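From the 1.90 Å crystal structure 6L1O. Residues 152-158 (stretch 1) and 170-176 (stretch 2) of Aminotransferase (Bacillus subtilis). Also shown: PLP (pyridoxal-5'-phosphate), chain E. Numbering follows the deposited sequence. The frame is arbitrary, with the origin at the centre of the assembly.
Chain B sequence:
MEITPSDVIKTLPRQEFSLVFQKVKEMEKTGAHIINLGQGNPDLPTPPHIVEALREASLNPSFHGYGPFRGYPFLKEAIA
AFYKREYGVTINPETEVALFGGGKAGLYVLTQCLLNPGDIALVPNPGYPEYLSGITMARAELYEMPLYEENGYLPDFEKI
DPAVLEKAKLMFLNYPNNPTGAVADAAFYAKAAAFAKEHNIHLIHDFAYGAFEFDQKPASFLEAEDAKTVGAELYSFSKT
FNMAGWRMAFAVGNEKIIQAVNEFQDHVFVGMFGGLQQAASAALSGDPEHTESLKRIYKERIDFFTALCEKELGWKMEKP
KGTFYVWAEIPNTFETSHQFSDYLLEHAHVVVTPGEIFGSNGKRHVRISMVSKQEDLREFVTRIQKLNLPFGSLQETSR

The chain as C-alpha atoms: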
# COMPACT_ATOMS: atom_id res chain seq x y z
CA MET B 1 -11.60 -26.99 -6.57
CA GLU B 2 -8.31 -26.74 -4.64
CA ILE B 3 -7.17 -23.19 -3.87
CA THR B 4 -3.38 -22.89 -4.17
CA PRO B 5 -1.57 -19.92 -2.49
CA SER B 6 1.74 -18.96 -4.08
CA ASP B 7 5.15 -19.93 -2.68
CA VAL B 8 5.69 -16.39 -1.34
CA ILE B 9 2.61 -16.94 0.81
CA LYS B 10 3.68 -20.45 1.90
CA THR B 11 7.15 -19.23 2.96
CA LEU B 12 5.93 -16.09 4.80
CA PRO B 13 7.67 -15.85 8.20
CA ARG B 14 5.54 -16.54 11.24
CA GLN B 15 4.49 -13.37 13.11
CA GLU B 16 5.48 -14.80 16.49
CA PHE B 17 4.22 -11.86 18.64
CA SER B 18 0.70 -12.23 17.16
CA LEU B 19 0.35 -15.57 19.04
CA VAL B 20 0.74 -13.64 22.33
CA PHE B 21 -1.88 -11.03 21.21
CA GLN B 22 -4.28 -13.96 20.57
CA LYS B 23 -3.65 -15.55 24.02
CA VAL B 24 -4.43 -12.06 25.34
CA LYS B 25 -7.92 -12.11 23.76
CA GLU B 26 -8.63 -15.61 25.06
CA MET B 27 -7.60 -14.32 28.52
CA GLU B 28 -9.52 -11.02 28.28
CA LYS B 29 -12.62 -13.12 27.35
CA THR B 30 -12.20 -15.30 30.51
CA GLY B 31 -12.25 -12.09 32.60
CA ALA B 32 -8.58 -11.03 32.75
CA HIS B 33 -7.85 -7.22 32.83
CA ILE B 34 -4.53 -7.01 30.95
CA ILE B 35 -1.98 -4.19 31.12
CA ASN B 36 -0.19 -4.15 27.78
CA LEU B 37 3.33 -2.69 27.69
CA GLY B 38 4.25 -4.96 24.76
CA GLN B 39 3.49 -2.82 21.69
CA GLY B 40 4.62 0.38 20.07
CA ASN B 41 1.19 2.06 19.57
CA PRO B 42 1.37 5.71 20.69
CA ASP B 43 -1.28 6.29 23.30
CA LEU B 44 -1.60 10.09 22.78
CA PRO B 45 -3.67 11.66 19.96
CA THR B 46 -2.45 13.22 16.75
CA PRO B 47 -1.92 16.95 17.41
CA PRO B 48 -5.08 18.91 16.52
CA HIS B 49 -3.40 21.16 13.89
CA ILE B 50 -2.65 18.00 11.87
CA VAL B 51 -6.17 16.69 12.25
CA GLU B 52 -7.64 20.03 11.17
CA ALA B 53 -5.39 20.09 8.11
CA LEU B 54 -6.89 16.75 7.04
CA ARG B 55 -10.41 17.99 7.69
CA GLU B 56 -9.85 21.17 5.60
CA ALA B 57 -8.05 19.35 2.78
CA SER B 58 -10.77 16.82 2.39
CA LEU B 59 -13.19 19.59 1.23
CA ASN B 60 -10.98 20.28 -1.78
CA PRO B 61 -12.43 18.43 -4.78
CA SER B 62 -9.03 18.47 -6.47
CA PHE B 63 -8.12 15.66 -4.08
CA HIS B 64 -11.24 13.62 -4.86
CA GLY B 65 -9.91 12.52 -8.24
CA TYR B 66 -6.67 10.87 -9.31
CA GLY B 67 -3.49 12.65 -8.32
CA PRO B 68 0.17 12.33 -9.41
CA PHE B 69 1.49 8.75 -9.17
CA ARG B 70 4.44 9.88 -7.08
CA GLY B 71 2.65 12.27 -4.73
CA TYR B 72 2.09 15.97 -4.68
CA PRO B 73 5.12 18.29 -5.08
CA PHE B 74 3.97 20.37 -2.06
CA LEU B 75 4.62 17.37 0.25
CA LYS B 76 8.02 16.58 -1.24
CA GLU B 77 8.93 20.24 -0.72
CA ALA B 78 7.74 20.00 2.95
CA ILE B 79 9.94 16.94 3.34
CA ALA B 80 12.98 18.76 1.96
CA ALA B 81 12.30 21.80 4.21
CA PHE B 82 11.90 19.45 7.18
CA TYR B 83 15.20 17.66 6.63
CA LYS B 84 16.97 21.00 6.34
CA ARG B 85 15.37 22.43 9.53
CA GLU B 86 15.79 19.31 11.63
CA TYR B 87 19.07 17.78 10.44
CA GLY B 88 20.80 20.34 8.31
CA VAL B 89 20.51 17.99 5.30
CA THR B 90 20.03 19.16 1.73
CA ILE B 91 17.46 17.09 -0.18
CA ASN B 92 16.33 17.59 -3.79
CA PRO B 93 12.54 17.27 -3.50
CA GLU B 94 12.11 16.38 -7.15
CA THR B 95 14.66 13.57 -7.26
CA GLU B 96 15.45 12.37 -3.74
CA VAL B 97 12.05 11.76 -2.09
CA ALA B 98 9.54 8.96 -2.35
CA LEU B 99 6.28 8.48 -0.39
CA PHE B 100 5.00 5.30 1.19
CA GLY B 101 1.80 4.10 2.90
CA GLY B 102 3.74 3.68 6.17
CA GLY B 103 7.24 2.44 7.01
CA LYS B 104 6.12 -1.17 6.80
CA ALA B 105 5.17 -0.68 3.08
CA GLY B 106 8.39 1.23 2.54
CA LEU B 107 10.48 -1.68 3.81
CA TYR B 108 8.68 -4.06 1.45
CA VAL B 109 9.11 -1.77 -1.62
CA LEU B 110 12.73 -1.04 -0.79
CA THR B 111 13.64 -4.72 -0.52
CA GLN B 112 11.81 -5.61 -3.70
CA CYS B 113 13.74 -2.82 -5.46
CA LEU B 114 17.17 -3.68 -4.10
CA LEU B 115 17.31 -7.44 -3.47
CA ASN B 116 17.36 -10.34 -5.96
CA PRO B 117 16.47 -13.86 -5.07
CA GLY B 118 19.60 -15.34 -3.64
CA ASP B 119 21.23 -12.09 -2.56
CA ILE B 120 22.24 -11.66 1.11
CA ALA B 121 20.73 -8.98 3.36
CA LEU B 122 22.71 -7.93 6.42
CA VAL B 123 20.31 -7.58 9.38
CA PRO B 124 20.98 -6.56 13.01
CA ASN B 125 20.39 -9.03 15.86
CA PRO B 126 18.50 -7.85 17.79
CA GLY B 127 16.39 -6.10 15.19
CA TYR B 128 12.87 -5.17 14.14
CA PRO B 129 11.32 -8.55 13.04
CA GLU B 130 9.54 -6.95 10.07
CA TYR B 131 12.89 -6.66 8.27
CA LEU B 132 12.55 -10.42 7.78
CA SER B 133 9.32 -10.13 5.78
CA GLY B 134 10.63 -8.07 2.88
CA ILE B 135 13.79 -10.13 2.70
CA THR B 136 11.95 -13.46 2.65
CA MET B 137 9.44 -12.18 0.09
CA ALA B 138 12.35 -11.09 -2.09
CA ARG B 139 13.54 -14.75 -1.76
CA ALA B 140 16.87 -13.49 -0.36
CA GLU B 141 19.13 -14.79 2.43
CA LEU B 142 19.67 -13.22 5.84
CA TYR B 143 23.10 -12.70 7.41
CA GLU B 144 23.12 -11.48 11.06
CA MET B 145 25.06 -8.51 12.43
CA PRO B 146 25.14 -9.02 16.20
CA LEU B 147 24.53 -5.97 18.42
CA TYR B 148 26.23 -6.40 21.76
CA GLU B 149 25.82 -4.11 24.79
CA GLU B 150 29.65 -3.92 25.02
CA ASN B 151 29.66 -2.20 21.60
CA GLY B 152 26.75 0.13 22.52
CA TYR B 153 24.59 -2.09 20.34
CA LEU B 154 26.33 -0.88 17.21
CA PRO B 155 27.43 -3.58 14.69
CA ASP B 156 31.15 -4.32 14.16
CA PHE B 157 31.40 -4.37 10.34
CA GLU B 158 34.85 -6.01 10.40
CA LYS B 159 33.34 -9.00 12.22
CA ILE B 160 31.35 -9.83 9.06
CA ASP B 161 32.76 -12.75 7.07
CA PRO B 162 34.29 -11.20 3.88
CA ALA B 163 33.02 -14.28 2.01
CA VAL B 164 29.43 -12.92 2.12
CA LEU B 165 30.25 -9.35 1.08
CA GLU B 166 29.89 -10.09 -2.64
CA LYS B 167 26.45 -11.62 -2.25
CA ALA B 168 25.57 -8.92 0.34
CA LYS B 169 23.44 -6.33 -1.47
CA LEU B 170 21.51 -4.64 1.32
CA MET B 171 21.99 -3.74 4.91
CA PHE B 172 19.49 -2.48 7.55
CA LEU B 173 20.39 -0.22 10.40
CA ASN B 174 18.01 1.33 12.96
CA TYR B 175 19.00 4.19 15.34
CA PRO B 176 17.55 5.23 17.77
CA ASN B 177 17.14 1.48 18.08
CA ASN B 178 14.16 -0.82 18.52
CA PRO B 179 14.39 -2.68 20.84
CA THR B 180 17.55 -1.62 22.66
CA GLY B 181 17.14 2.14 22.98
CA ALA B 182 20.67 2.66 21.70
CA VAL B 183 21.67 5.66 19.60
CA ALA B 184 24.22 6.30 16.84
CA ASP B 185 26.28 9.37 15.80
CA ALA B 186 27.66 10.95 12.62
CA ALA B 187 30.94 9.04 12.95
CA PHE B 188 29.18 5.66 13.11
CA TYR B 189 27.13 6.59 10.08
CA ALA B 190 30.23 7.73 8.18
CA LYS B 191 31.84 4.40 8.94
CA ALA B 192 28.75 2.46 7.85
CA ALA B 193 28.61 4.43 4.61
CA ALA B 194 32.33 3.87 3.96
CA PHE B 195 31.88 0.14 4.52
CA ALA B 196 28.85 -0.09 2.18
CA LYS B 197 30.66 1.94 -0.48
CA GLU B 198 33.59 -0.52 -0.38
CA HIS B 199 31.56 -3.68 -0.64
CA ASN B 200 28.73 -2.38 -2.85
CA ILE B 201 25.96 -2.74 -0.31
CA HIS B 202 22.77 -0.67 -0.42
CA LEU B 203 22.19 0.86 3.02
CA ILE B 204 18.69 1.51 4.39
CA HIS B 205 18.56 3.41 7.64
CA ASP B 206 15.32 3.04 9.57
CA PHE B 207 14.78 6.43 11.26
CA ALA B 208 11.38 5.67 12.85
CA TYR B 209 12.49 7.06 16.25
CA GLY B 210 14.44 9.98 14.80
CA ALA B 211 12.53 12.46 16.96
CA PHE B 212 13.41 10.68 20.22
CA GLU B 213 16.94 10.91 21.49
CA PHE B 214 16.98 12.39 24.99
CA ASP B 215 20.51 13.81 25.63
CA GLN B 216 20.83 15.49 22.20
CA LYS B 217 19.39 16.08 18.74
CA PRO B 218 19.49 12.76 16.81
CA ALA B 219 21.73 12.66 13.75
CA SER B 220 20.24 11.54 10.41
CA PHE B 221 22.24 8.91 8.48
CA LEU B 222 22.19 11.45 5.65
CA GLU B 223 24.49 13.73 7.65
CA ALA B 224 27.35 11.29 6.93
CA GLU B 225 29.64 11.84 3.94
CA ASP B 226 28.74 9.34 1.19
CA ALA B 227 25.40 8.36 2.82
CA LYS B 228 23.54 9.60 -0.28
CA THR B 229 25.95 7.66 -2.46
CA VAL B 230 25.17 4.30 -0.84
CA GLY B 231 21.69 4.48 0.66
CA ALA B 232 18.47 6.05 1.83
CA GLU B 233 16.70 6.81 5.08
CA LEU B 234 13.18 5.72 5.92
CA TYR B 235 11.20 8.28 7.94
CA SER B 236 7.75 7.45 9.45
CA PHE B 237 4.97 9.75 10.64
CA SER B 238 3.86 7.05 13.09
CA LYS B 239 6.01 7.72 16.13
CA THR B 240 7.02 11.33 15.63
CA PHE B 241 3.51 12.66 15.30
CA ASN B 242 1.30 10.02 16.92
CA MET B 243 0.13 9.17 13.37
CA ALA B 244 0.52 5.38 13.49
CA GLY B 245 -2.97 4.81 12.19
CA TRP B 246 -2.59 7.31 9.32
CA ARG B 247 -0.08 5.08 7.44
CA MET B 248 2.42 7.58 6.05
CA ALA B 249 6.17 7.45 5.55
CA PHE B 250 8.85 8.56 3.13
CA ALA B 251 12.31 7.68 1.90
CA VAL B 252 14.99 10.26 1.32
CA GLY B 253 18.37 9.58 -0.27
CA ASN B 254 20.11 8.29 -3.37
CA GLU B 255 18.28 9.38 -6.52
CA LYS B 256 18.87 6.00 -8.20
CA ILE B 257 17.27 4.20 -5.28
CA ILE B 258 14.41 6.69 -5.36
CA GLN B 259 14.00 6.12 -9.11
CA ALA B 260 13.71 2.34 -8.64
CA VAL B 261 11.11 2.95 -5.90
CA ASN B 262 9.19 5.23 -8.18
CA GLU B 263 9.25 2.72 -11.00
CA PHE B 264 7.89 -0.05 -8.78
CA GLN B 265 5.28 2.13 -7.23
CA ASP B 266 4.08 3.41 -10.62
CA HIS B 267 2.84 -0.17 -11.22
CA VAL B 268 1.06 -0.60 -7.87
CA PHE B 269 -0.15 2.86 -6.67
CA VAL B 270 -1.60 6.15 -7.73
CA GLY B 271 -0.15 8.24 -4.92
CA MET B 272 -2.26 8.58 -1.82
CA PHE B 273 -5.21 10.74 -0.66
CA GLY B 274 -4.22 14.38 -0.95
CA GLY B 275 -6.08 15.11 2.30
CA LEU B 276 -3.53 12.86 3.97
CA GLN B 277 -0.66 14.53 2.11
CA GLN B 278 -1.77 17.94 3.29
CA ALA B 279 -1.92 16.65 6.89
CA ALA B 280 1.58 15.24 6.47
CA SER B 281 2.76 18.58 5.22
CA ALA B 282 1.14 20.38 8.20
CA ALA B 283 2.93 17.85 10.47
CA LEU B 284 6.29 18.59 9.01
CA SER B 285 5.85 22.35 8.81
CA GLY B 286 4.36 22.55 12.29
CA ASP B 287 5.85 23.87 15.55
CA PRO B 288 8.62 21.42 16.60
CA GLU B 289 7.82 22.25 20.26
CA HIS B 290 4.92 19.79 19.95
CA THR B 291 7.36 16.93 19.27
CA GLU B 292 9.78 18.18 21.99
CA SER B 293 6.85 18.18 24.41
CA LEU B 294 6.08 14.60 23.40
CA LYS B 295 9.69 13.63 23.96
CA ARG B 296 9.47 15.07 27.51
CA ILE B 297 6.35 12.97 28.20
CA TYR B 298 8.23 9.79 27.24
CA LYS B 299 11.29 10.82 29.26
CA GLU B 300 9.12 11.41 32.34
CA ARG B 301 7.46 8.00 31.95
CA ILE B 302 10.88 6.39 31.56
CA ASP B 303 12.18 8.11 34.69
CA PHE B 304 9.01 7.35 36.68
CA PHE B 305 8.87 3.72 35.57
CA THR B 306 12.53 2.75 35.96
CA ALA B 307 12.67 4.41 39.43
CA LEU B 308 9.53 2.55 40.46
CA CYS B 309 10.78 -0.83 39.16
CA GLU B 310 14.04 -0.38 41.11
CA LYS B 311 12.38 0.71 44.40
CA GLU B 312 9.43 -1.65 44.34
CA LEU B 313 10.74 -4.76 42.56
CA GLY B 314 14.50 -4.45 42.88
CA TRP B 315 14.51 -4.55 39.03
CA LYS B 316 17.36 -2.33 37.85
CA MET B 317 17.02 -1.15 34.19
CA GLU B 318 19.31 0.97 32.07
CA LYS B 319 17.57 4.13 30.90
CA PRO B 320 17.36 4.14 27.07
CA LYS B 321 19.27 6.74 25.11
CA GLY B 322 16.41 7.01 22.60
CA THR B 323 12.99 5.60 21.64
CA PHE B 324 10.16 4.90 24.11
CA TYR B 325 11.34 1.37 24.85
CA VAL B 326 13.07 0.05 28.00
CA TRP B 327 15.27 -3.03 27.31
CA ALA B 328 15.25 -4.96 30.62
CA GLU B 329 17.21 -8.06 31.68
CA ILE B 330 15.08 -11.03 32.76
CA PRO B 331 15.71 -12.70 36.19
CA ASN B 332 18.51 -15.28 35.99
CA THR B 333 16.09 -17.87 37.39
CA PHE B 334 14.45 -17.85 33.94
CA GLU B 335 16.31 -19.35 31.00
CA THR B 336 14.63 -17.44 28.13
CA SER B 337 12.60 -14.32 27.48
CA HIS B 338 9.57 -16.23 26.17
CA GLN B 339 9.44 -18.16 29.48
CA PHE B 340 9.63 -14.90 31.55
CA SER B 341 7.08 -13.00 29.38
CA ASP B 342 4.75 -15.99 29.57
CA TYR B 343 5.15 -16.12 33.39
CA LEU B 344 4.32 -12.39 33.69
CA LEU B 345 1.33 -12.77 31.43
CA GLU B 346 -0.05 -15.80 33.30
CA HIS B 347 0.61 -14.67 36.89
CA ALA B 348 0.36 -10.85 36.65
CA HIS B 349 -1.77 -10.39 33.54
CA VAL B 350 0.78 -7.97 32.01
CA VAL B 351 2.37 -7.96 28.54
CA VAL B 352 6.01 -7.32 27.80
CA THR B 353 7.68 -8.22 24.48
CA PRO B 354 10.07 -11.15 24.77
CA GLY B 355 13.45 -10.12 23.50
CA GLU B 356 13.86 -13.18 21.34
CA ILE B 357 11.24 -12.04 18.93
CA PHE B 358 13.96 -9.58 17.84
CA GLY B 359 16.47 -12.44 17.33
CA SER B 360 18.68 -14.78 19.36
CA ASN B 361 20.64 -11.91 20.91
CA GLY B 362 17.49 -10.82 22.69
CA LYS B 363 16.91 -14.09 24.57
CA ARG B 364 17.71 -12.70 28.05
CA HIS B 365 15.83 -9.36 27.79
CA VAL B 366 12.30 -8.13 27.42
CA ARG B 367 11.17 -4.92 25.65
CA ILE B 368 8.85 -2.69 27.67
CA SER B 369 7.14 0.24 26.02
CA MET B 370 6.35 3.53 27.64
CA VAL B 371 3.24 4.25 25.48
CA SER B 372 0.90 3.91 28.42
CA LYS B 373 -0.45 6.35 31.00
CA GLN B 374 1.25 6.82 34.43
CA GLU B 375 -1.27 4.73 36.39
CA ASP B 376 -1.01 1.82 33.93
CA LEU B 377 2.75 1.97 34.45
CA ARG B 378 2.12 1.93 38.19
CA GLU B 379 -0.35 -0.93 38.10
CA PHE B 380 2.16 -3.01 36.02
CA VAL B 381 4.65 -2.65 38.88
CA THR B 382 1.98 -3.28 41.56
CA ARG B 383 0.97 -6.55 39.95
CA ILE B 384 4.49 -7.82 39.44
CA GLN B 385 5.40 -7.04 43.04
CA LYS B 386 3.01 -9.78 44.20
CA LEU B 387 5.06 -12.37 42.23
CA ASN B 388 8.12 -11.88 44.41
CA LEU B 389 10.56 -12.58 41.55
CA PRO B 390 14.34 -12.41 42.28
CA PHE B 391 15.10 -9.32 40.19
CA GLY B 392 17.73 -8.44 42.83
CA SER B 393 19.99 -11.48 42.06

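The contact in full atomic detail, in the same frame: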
# COMPACT_ATOMS: atom_id res chain seq x y z
N GLY B 152 27.80 -0.91 22.55
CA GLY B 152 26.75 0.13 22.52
C GLY B 152 25.67 -0.26 21.51
O GLY B 152 24.97 0.56 20.99
N TYR B 153 25.57 -1.55 21.23
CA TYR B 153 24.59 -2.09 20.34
C TYR B 153 24.74 -1.55 18.94
O TYR B 153 23.78 -1.49 18.19
CB TYR B 153 23.19 -1.85 20.93
CG TYR B 153 22.90 -2.60 22.19
CD1 TYR B 153 22.72 -3.97 22.20
CD2 TYR B 153 22.67 -1.91 23.37
CE1 TYR B 153 22.36 -4.64 23.36
CE2 TYR B 153 22.34 -2.58 24.53
CZ TYR B 153 22.19 -3.95 24.51
OH TYR B 153 21.84 -4.58 25.68
N LEU B 154 25.98 -1.18 18.57
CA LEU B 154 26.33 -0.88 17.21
C LEU B 154 27.08 -2.09 16.57
O LEU B 154 27.87 -2.75 17.24
CB LEU B 154 27.24 0.33 17.21
CG LEU B 154 26.69 1.65 17.79
CD1 LEU B 154 27.80 2.71 17.78
CD2 LEU B 154 25.48 2.11 16.97
N PRO B 155 26.82 -2.39 15.29
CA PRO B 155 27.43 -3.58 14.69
C PRO B 155 28.94 -3.31 14.46
O PRO B 155 29.33 -2.16 14.27
CB PRO B 155 26.71 -3.69 13.35
CG PRO B 155 26.41 -2.27 12.99
CD PRO B 155 26.04 -1.63 14.30
N ASP B 156 29.74 -4.36 14.55
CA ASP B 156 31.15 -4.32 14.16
C ASP B 156 31.25 -4.88 12.73
O ASP B 156 31.16 -6.10 12.52
CB ASP B 156 31.99 -5.15 15.13
CG ASP B 156 33.50 -5.03 14.87
OD1 ASP B 156 33.91 -4.57 13.76
OD2 ASP B 156 34.26 -5.43 15.78
N PHE B 157 31.47 -4.00 11.78
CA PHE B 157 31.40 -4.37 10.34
C PHE B 157 32.58 -5.26 9.91
O PHE B 157 32.46 -6.03 8.94
CB PHE B 157 31.36 -3.13 9.47
CG PHE B 157 30.13 -2.27 9.70
CD1 PHE B 157 28.86 -2.79 9.47
CD2 PHE B 157 30.25 -0.98 10.13
CE1 PHE B 157 27.72 -2.02 9.67
CE2 PHE B 157 29.11 -0.18 10.35
CZ PHE B 157 27.85 -0.70 10.09
N GLU B 158 33.69 -5.17 10.64
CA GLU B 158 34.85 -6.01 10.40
C GLU B 158 34.68 -7.43 10.92
O GLU B 158 35.44 -8.32 10.54
CB GLU B 158 36.08 -5.36 11.03
CG GLU B 158 36.48 -4.06 10.36
CD GLU B 158 36.94 -4.26 8.91
OE1 GLU B 158 37.54 -5.32 8.61
OE2 GLU B 158 36.71 -3.36 8.06
N LEU B 170 22.29 -5.57 0.52
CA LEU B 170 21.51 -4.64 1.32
C LEU B 170 21.79 -4.84 2.78
O LEU B 170 21.93 -5.97 3.25
CB LEU B 170 20.04 -4.84 1.05
CG LEU B 170 19.12 -3.79 1.74
CD1 LEU B 170 18.22 -3.08 0.75
CD2 LEU B 170 18.31 -4.46 2.79
N MET B 171 21.88 -3.73 3.50
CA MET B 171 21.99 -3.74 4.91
C MET B 171 20.91 -2.84 5.56
O MET B 171 20.71 -1.75 5.12
CB MET B 171 23.37 -3.20 5.30
CG MET B 171 23.54 -3.04 6.83
SD MET B 171 25.18 -2.50 7.34
CE MET B 171 25.33 -0.89 6.76
N PHE B 172 20.34 -3.30 6.66
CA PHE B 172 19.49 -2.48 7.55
C PHE B 172 20.20 -2.00 8.78
O PHE B 172 20.90 -2.77 9.46
CB PHE B 172 18.26 -3.30 8.00
CG PHE B 172 17.25 -3.52 6.92
CD1 PHE B 172 16.60 -2.44 6.34
CD2 PHE B 172 16.91 -4.80 6.53
CE1 PHE B 172 15.65 -2.64 5.31
CE2 PHE B 172 15.95 -5.01 5.55
CZ PHE B 172 15.32 -3.94 4.96
N LEU B 173 20.00 -0.73 9.13
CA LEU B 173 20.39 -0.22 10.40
C LEU B 173 19.20 0.59 10.98
O LEU B 173 18.42 1.14 10.24
CB LEU B 173 21.63 0.68 10.24
CG LEU B 173 22.89 0.03 9.67
CD1 LEU B 173 23.90 1.13 9.33
CD2 LEU B 173 23.45 -0.96 10.65
N ASN B 174 19.11 0.68 12.30
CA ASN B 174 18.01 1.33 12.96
C ASN B 174 18.44 2.05 14.23
O ASN B 174 18.58 1.42 15.27
CB ASN B 174 16.96 0.26 13.27
CG ASN B 174 15.82 0.74 14.10
OD1 ASN B 174 15.40 0.07 15.01
ND2 ASN B 174 15.31 1.92 13.81
N TYR B 175 18.64 3.35 14.16
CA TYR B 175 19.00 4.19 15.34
C TYR B 175 18.27 5.51 15.34
O TYR B 175 18.22 6.19 14.32
CB TYR B 175 20.53 4.37 15.50
CG TYR B 175 21.25 3.02 15.59
CD1 TYR B 175 21.38 2.36 16.79
CD2 TYR B 175 21.70 2.38 14.45
CE1 TYR B 175 21.96 1.14 16.86
CE2 TYR B 175 22.28 1.13 14.52
CZ TYR B 175 22.40 0.51 15.71
OH TYR B 175 22.95 -0.76 15.78
N PRO B 176 17.68 5.91 16.47
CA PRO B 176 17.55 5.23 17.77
C PRO B 176 16.91 3.91 17.64
O PRO B 176 16.00 3.77 16.83
CB PRO B 176 16.71 6.22 18.62
CG PRO B 176 16.93 7.51 17.96
CD PRO B 176 16.96 7.19 16.49
N1 PLP E . 10.76 0.78 12.07
C2 PLP E . 10.78 0.42 13.37
C2A PLP E . 11.98 -0.24 13.99
C3 PLP E . 9.59 0.56 14.17
O3 PLP E . 9.50 0.19 15.45
C4 PLP E . 8.48 1.19 13.54
C4A PLP E . 7.18 0.99 14.28
C5 PLP E . 8.55 1.57 12.13
C6 PLP E . 9.74 1.36 11.46
C5A PLP E . 7.44 2.30 11.44
O4P PLP E . 6.27 1.64 11.29
P PLP E . 5.10 2.26 10.34
O1P PLP E . 4.77 1.17 9.39
O2P PLP E . 5.54 3.56 9.70
O3P PLP E . 3.97 2.55 11.29

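Contact between a loop segment (residues 152-158) and a buried strand and the residues that follow it (170-176) in the *Bacillus subtilis* aminotransferase. The two run roughly antiparallel, 150° apart end to end, but their backbones stay well separated (Pro155 CA to Leu173 CA, 8.9 Å), so side chains rather than a backbone ladder fill the gap. Along this stretch the side chains alternate: Met171, Leu173 and Tyr175 point toward the loop, whereas Leu170, Phe172 and Asn174 are out of its reach. Met171, extended through chi1 and chi2 (both t), carries its sulfur to the Phe157 ring, with Met171 SD 3.5 Å from Phe157 CE1. Met171 SD lies 4.7 Å from the Phe157 ring centroid and 66° off its normal, an oblique sulfur-aromatic approach. Leu173 packs against two loop residues: its CD2 is 4.0 Å from Pro155 CG, and its CD1 lies near the plane of the Phe157 ring, at the edge, 4.4 Å from Phe157 CZ. Phe157 thus bridges Met171 and Leu173, although its CA-to-CB bond points sideways; the end of the side chain comes nearer. Asn174 takes no part in this packing; its OD1 lies 3.6 Å from C2A of the pyridoxal phosphate. Tyr175 has the most surface covered by the loop. Its hydroxyl donates the one hydrogen bond across the contact, Tyr175 OH to Tyr153 O at 2.7 Å, tying the tip of a buried side chain to the loop backbone. Leu154 covers one face of the same ring: its CD2 sits 3.9 Å from the centroid and 23° off the normal, in CH-pi geometry, with Leu154 CD2 3.7 Å from Tyr175 CE1. Pro155 CD also approaches Tyr175 OH, at 3.5 Å, so Pro155 touches both Leu173 and Tyr175. Pro176, beyond a cis peptide bond, is out of reach of the loop.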